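Local coordinates for ABC transporter ATP-binding protein (Leptospira interrogans serovar Copenhageni, PDB 4HZI), which probably binds and hydrolyses ATP as the nucleotide-binding subunit of an orphan ABC transporter involved in manganese utilization and tolerance, at residues 152-155 against 156-160; 236-239 against 240-243; 246-250 against 251-255. One frame throughout, in Å; residues are numbered along the deposited sequence.

How the contacts relate
Along the chain the three contacts follow one another without overlap. Contact 1 is the last two turns of helix 148-160, set apart from the other two: its centre is about 26 Å from that of contact 2 and about 39 Å from that of contact 3, on the other side of the chain's centre. Contact 2 is the turn that leads from strand 227-231 towards strand 243-248, and contact 3 is the hairpin formed by that strand and 251-255, at one edge of the six-stranded mixed sheet. These two touch where K243 CE packs on F255 CE1 (3.9 Å). Together the contacts sample a helix, a loop leading into the mixed sheet, and the hairpin at that sheet's edge.

Contact 1: 152-155 against 156-160; sequences TKTL and QILKD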
loop_
_atom_site.group_PDB
_atom_site.type_symbol
_atom_site.label_atom_id
_atom_site.label_comp_id
_atom_site.label_asym_id
_atom_site.label_seq_id
_atom_site.Cartn_x
_atom_site.Cartn_y
_atom_site.Cartn_z
ATOM N N THR A 152 11.895 24.817 22.873
ATOM C CA THR A 152 10.794 24.845 23.816
ATOM C C THR A 152 9.450 24.660 23.115
ATOM O O THR A 152 8.552 23.978 23.634
ATOM C CB THR A 152 10.773 26.184 24.604
ATOM O OG1 THR A 152 12.043 26.368 25.252
ATOM C CG2 THR A 152 9.670 26.190 25.650
ATOM N N LYS A 153 9.293 25.292 21.960
ATOM C CA LYS A 153 8.024 25.190 21.222
ATOM C C LYS A 153 7.755 23.741 20.755
ATOM O O LYS A 153 6.615 23.256 20.790
ATOM C CB LYS A 153 8.023 26.146 20.030
ATOM C CG LYS A 153 7.834 27.598 20.438
ATOM C CD LYS A 153 7.986 28.547 19.255
ATOM C CE LYS A 153 7.228 29.845 19.504
ATOM N NZ LYS A 153 7.684 30.934 18.607
ATOM N N THR A 154 8.808 23.054 20.340
ATOM C CA THR A 154 8.677 21.651 19.967
ATOM C C THR A 154 8.262 20.786 21.146
ATOM O O THR A 154 7.453 19.876 20.999
ATOM C CB THR A 154 9.944 21.136 19.302
ATOM O OG1 THR A 154 9.963 21.619 17.955
ATOM C CG2 THR A 154 9.998 19.599 19.269
ATOM N N LEU A 155 8.783 21.075 22.337
ATOM C CA LEU A 155 8.397 20.277 23.500
ATOM C C LEU A 155 6.959 20.543 23.824
ATOM O O LEU A 155 6.242 19.660 24.283
ATOM C CB LEU A 155 9.295 20.581 24.722
ATOM C CG LEU A 155 10.796 20.354 24.498
ATOM C CD1 LEU A 155 11.620 20.843 25.694
ATOM C CD2 LEU A 155 11.112 18.893 24.208
ATOM N N GLN A 156 6.502 21.758 23.604
ATOM C CA GLN A 156 5.099 22.020 23.864
ATOM C C GLN A 156 4.197 21.221 22.891
ATOM O O GLN A 156 3.124 20.722 23.280
ATOM C CB GLN A 156 4.798 23.514 23.780
ATOM C CG GLN A 156 3.364 23.870 24.176
ATOM C CD GLN A 156 3.093 23.662 25.653
ATOM O OE1 GLN A 156 3.841 24.142 26.504
ATOM N NE2 GLN A 156 2.021 22.948 25.966
ATOM N N ILE A 157 4.633 21.126 21.633
ATOM C CA ILE A 157 3.922 20.328 20.614
ATOM C C ILE A 157 3.762 18.855 21.074
ATOM O O ILE A 157 2.626 18.294 21.092
ATOM C CB ILE A 157 4.626 20.441 19.224
ATOM C CG1 ILE A 157 4.451 21.861 18.642
ATOM C CG2 ILE A 157 4.026 19.468 18.241
ATOM C CD1 ILE A 157 5.410 22.208 17.523
ATOM N N LEU A 158 4.888 18.255 21.466
ATOM C CA LEU A 158 4.875 16.898 22.012
ATOM C C LEU A 158 3.962 16.817 23.223
ATOM O O LEU A 158 3.112 15.919 23.305
ATOM C CB LEU A 158 6.281 16.431 22.349
ATOM C CG LEU A 158 7.230 16.276 21.172
ATOM C CD1 LEU A 158 8.666 16.201 21.618
ATOM C CD2 LEU A 158 6.885 15.046 20.328
ATOM N N LYS A 159 4.071 17.780 24.143
ATOM C CA LYS A 159 3.205 17.731 25.322
ATOM C C LYS A 159 1.741 17.785 24.935
ATOM O O LYS A 159 0.945 16.974 25.418
ATOM C CB LYS A 159 3.524 18.839 26.337
ATOM C CG LYS A 159 2.784 18.639 27.662
ATOM C CD LYS A 159 3.368 19.451 28.819
ATOM C CE LYS A 159 2.790 20.854 28.873
ATOM N NZ LYS A 159 3.647 21.773 29.673
ATOM N N ASP A 160 1.380 18.730 24.061
ATOM C CA ASP A 160 -0.022 18.869 23.631
ATOM C C ASP A 160 -0.590 17.565 23.036
ATOM O O ASP A 160 -1.781 17.325 23.131
ATOM C CB ASP A 160 -0.188 20.002 22.608
ATOM C CG ASP A 160 0.063 21.382 23.202
ATOM O OD1 ASP A 160 0.326 21.473 24.421
ATOM O OD2 ASP A 160 -0.007 22.378 22.448
#
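L155 and Q156 stand at the junction of two successive turns of helix 148-160, an alpha helix whose i to i+4 backbone bonds run without a break from 152 to 160. The amide N of Q156 reaches back to T152 O (3.0 Å), I157 N to K153 O, L158 N to T154 O and K159 N to L155 O (2.9 Å). The straightest is the one from L158, with 172° at the hydrogen. D160 N closes the last turn on Q156 O.

The apolar side turns towards the rest of the protein. CD2 of L155 comes only loosely alongside CD1 of L158, at 4.5 Å, one turn on; L155 also rests on L164 and K167, while L158 packs against V128 and I132 of helix 128-133 and L185 of helix 176-188. T154, buried and one turn before L158, offers CG2 to CD1 of L158 (4.3 Å) and leans on K129 and L133, so the helix is seated on its neighbours by this strip. I157 sets CG1 against the carbonyl oxygen of K153 (3.4 Å) and also reaches L185.

On the exposed side Q156 looks forward along the helix. Its CG is anti to the backbone N (chi1 -174°), and a bend at chi2 swings the amide towards the C-terminal end. There NE2 donates to OD1 of D160 at 2.7 Å; D160 OD1 is approached on its syn side, 26° out of the carboxylate plane, while the acceptor lies nearly in the plane of the Q156 amide.

Contact 2: 236-239 against 240-243; sequences EIPD and FYSK
P238 carries most of the apolar contact here, meeting both rings that follow it. Its CD lies 3.7 Å from CD2 of Y241, and CG is just as near to CE2, so these two proline carbons lie alongside CD2 and CE2 of the tyrosine, with both side chains pointing the same way. On another flank, CB of P238 approaches CE2 of F240 at 3.8 Å. The F240 ring gets there because CG sits between its own backbone N and carbonyl carbon (chi1 61°), which turns the ring back towards the proline. I237 adds a branch: CG2 meets CB of Y241 at 3.8 Å.

The polar contacts are mostly backbone. Y241 N donates to P238 O across 3.3 Å, a weak though nearly straight bond (168°), and that oxygen also lies in the plane of the Y241 ring, at its edge. One water lies within bonding reach of both P238 O and Y241 O; a second donates to D239 O (2.9 Å) and weakly to Y241 O.

Other parts of the chain meet both rings. F240 stacks on H220 of helix 206-222 and meets H62 edge-to-face, and the hydroxyl of Y241 is hydrogen-bonded to OG of S227. The whole is a type I beta turn from P238 to Y241, reversing the chain in the loop that enters strand 243-248 of the core sheet.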
loop_
_atom_site.group_PDB
_atom_site.type_symbol
_atom_site.label_atom_id
_atom_site.label_comp_id
_atom_site.label_asym_id
_atom_site.label_seq_id
_atom_site.Cartn_x
_atom_site.Cartn_y
_atom_site.Cartn_z
ATOM N N GLU A 236 -8.753 4.343 4.130
ATOM C CA GLU A 236 -7.782 5.142 4.855
ATOM C C GLU A 236 -8.292 6.509 5.272
ATOM O O GLU A 236 -7.503 7.307 5.797
ATOM C CB GLU A 236 -6.558 5.384 3.960
ATOM C CG GLU A 236 -5.695 4.158 3.780
ATOM C CD GLU A 236 -4.542 4.354 2.809
ATOM O OE1 GLU A 236 -4.320 5.479 2.267
ATOM O OE2 GLU A 236 -3.830 3.365 2.640
ATOM N N ILE A 237 -9.551 6.828 4.958
ATOM C CA ILE A 237 -10.056 8.204 5.117
ATOM C C ILE A 237 -10.760 8.348 6.457
ATOM O O ILE A 237 -11.811 7.777 6.645
ATOM C CB ILE A 237 -11.074 8.567 4.010
ATOM C CG1 ILE A 237 -10.391 8.493 2.639
ATOM C CG2 ILE A 237 -11.589 9.964 4.234
ATOM C CD1 ILE A 237 -11.316 8.530 1.461
ATOM N N PRO A 238 -10.239 9.189 7.353
ATOM C CA PRO A 238 -10.933 9.369 8.633
ATOM C C PRO A 238 -12.288 10.046 8.501
ATOM O O PRO A 238 -12.553 10.801 7.550
ATOM C CB PRO A 238 -10.022 10.311 9.420
ATOM C CG PRO A 238 -8.805 10.490 8.661
ATOM C CD PRO A 238 -8.963 9.903 7.284
ATOM N N ASP A 239 -13.111 9.871 9.525
ATOM C CA ASP A 239 -14.451 10.429 9.530
ATOM C C ASP A 239 -14.587 11.941 9.461
ATOM O O ASP A 239 -15.639 12.434 9.070
ATOM C CB ASP A 239 -15.230 9.922 10.770
ATOM C CG ASP A 239 -14.738 10.544 12.113
ATOM O OD1 ASP A 239 -13.666 11.208 12.196
ATOM O OD2 ASP A 239 -15.458 10.345 13.121
ATOM N N PHE A 240 -13.574 12.711 9.829
ATOM C CA PHE A 240 -13.764 14.161 9.819
ATOM C C PHE A 240 -13.601 14.832 8.423
ATOM O O PHE A 240 -13.769 16.009 8.286
ATOM C CB PHE A 240 -12.914 14.858 10.868
ATOM C CG PHE A 240 -11.455 14.686 10.721
ATOM C CD1 PHE A 240 -10.715 15.506 9.863
ATOM C CD2 PHE A 240 -10.786 13.755 11.462
ATOM C CE1 PHE A 240 -9.351 15.355 9.734
ATOM C CE2 PHE A 240 -9.418 13.581 11.333
ATOM C CZ PHE A 240 -8.683 14.372 10.453
ATOM N N TYR A 241 -13.246 14.055 7.418
ATOM C CA TYR A 241 -13.189 14.546 6.026
ATOM C C TYR A 241 -14.593 14.745 5.501
ATOM O O TYR A 241 -15.399 13.813 5.423
ATOM C CB TYR A 241 -12.322 13.609 5.135
ATOM C CG TYR A 241 -10.893 13.956 5.427
ATOM C CD1 TYR A 241 -10.272 15.040 4.811
ATOM C CD2 TYR A 241 -10.184 13.272 6.423
ATOM C CE1 TYR A 241 -8.988 15.435 5.190
ATOM C CE2 TYR A 241 -8.910 13.673 6.803
ATOM C CZ TYR A 241 -8.306 14.726 6.209
ATOM O OH TYR A 241 -7.019 15.089 6.641
ATOM N N SER A 242 -14.916 15.982 5.177
ATOM C CA SER A 242 -16.290 16.313 4.787
ATOM C C SER A 242 -16.493 16.637 3.298
ATOM O O SER A 242 -17.631 16.740 2.831
ATOM C CB SER A 242 -16.737 17.525 5.611
ATOM O OG SER A 242 -16.067 18.708 5.188
ATOM N N LYS A 243 -15.403 16.830 2.563
ATOM C CA LYS A 243 -15.437 17.222 1.129
ATOM C C LYS A 243 -14.478 16.303 0.408
ATOM O O LYS A 243 -13.512 15.811 1.020
ATOM C CB LYS A 243 -14.898 18.628 0.920
ATOM C CG LYS A 243 -15.600 19.743 1.662
ATOM C CD LYS A 243 -16.908 20.082 0.980
ATOM C CE LYS A 243 -16.668 20.859 -0.302
ATOM N NZ LYS A 243 -17.688 21.934 -0.447
HETATM O O HOH W 1 -15.259 10.865 5.804
HETATM O O HOH W 2 -16.979 14.817 7.963
#

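Contact 3: 246-250 against 251-255; sequences LLKEG and KVIHF
With its first torsion at -174°, K248 sets CG anti to the backbone N and runs out fully extended, while I253 turns CG1 anti to its carbonyl carbon (chi1 -74°). The two chains cross, bringing I253 CG1 to 3.5 Å from K248 CB and also against CD. Beside them L246 CB meets I253 CB at 4.0 Å, and L246 CD1 reaches CB of H254. From the other face L247 CD1 comes to 4.3 Å from V252 CG2 and touches A71 beyond.

Strands 243-248 and 251-255 form an antiparallel hairpin closed by a type I' turn from K248 to K251, with E249 and G250 at positive phi. K248 and K251 are a hydrogen-bonded pair: K248 N to K251 O lies in the carbonyl plane, whereas K251 N comes to K248 O from above it (3.0 Å). I253 N then donates to L246 O (2.8 Å), at the corner where the second strand changes direction.

The K248 chain thus lies against I253 and L270 while NZ makes a salt bridge with D272 and a hydrogen bond to D269 O, so apolar packing and charge both join the hairpin to helix 264-271 and the residue just after it.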
loop_
_atom_site.group_PDB
_atom_site.type_symbol
_atom_site.label_atom_id
_atom_site.label_comp_id
_atom_site.label_asym_id
_atom_site.label_seq_id
_atom_site.Cartn_x
_atom_site.Cartn_y
_atom_site.Cartn_z
ATOM N N LEU A 246 -12.565 13.811 -6.694
ATOM C CA LEU A 246 -12.301 12.510 -7.288
ATOM C C LEU A 246 -11.512 12.802 -8.585
ATOM O O LEU A 246 -11.934 13.655 -9.373
ATOM C CB LEU A 246 -13.590 11.783 -7.662
ATOM C CG LEU A 246 -14.616 11.536 -6.566
ATOM C CD1 LEU A 246 -15.788 10.754 -7.143
ATOM C CD2 LEU A 246 -14.058 10.790 -5.350
ATOM N N LEU A 247 -10.331 12.193 -8.695
ATOM C CA LEU A 247 -9.389 12.484 -9.758
ATOM C C LEU A 247 -9.099 11.227 -10.560
ATOM O O LEU A 247 -8.796 10.184 -10.011
ATOM C CB LEU A 247 -8.057 12.996 -9.179
ATOM C CG LEU A 247 -7.180 13.785 -10.150
ATOM C CD1 LEU A 247 -7.618 15.198 -10.481
ATOM C CD2 LEU A 247 -5.723 13.789 -9.667
ATOM N N LYS A 248 -9.182 11.358 -11.888
ATOM C CA LYS A 248 -9.013 10.250 -12.804
ATOM C C LYS A 248 -8.394 10.789 -14.103
ATOM O O LYS A 248 -8.942 11.686 -14.731
ATOM C CB LYS A 248 -10.377 9.663 -13.114
ATOM C CG LYS A 248 -10.365 8.410 -13.956
ATOM C CD LYS A 248 -11.816 8.169 -14.418
ATOM C CE LYS A 248 -11.985 6.807 -15.044
ATOM N NZ LYS A 248 -13.396 6.663 -15.496
ATOM N N GLU A 249 -7.195 10.306 -14.390
ATOM C CA GLU A 249 -6.475 10.736 -15.643
ATOM C C GLU A 249 -6.329 12.249 -15.739
ATOM O O GLU A 249 -6.565 12.868 -16.760
ATOM C CB GLU A 249 -7.186 10.128 -16.841
ATOM C CG GLU A 249 -7.043 8.620 -16.926
ATOM C CD GLU A 249 -5.865 8.177 -17.793
ATOM O OE1 GLU A 249 -4.688 8.339 -17.374
ATOM O OE2 GLU A 249 -6.124 7.665 -18.906
ATOM N N GLY A 250 -5.949 12.877 -14.629
ATOM C CA GLY A 250 -5.812 14.303 -14.540
ATOM C C GLY A 250 -7.028 15.190 -14.531
ATOM O O GLY A 250 -6.903 16.409 -14.606
ATOM N N LYS A 251 -8.205 14.602 -14.402
ATOM C CA LYS A 251 -9.432 15.382 -14.430
ATOM C C LYS A 251 -10.265 15.124 -13.193
ATOM O O LYS A 251 -10.270 14.031 -12.669
ATOM C CB LYS A 251 -10.333 14.942 -15.594
ATOM C CG LYS A 251 -9.632 15.029 -16.928
ATOM C CD LYS A 251 -10.610 15.515 -17.977
ATOM C CE LYS A 251 -11.034 14.402 -18.873
ATOM N NZ LYS A 251 -9.967 14.162 -19.880
ATOM N N VAL A 252 -10.990 16.151 -12.804
ATOM C CA VAL A 252 -11.890 16.050 -11.662
ATOM C C VAL A 252 -13.189 15.398 -12.156
ATOM O O VAL A 252 -13.859 15.987 -13.006
ATOM C CB VAL A 252 -12.130 17.422 -11.073
ATOM C CG1 VAL A 252 -13.217 17.389 -9.997
ATOM C CG2 VAL A 252 -10.879 17.970 -10.470
ATOM N N ILE A 253 -13.480 14.197 -11.653
ATOM C CA ILE A 253 -14.696 13.383 -11.941
ATOM C C ILE A 253 -15.884 14.008 -11.129
ATOM O O ILE A 253 -17.001 14.157 -11.640
ATOM C CB ILE A 253 -14.440 11.887 -11.528
ATOM C CG1 ILE A 253 -13.511 11.175 -12.512
ATOM C CG2 ILE A 253 -15.695 11.033 -11.443
ATOM C CD1 ILE A 253 -13.589 11.711 -13.930
ATOM N N HIS A 254 -15.616 14.418 -9.890
ATOM C CA HIS A 254 -16.611 15.116 -9.056
ATOM C C HIS A 254 -15.885 15.844 -7.910
ATOM O O HIS A 254 -14.794 15.412 -7.479
ATOM C CB HIS A 254 -17.714 14.143 -8.512
ATOM C CG HIS A 254 -18.991 14.872 -8.183
ATOM N ND1 HIS A 254 -19.307 15.299 -6.911
ATOM C CD2 HIS A 254 -19.955 15.372 -8.992
ATOM C CE1 HIS A 254 -20.442 15.981 -6.944
ATOM N NE2 HIS A 254 -20.846 16.054 -8.197
ATOM N N PHE A 255 -16.445 16.975 -7.485
ATOM C CA PHE A 255 -15.979 17.730 -6.347
ATOM C C PHE A 255 -17.227 18.098 -5.557
ATOM O O PHE A 255 -18.216 18.597 -6.133
ATOM C CB PHE A 255 -15.248 19.013 -6.772
ATOM C CG PHE A 255 -15.093 20.045 -5.679
ATOM C CD1 PHE A 255 -14.494 19.709 -4.467
ATOM C CD2 PHE A 255 -15.546 21.326 -5.837
ATOM C CE1 PHE A 255 -14.383 20.630 -3.449
ATOM C CE2 PHE A 255 -15.432 22.262 -4.815
ATOM C CZ PHE A 255 -14.840 21.919 -3.628
#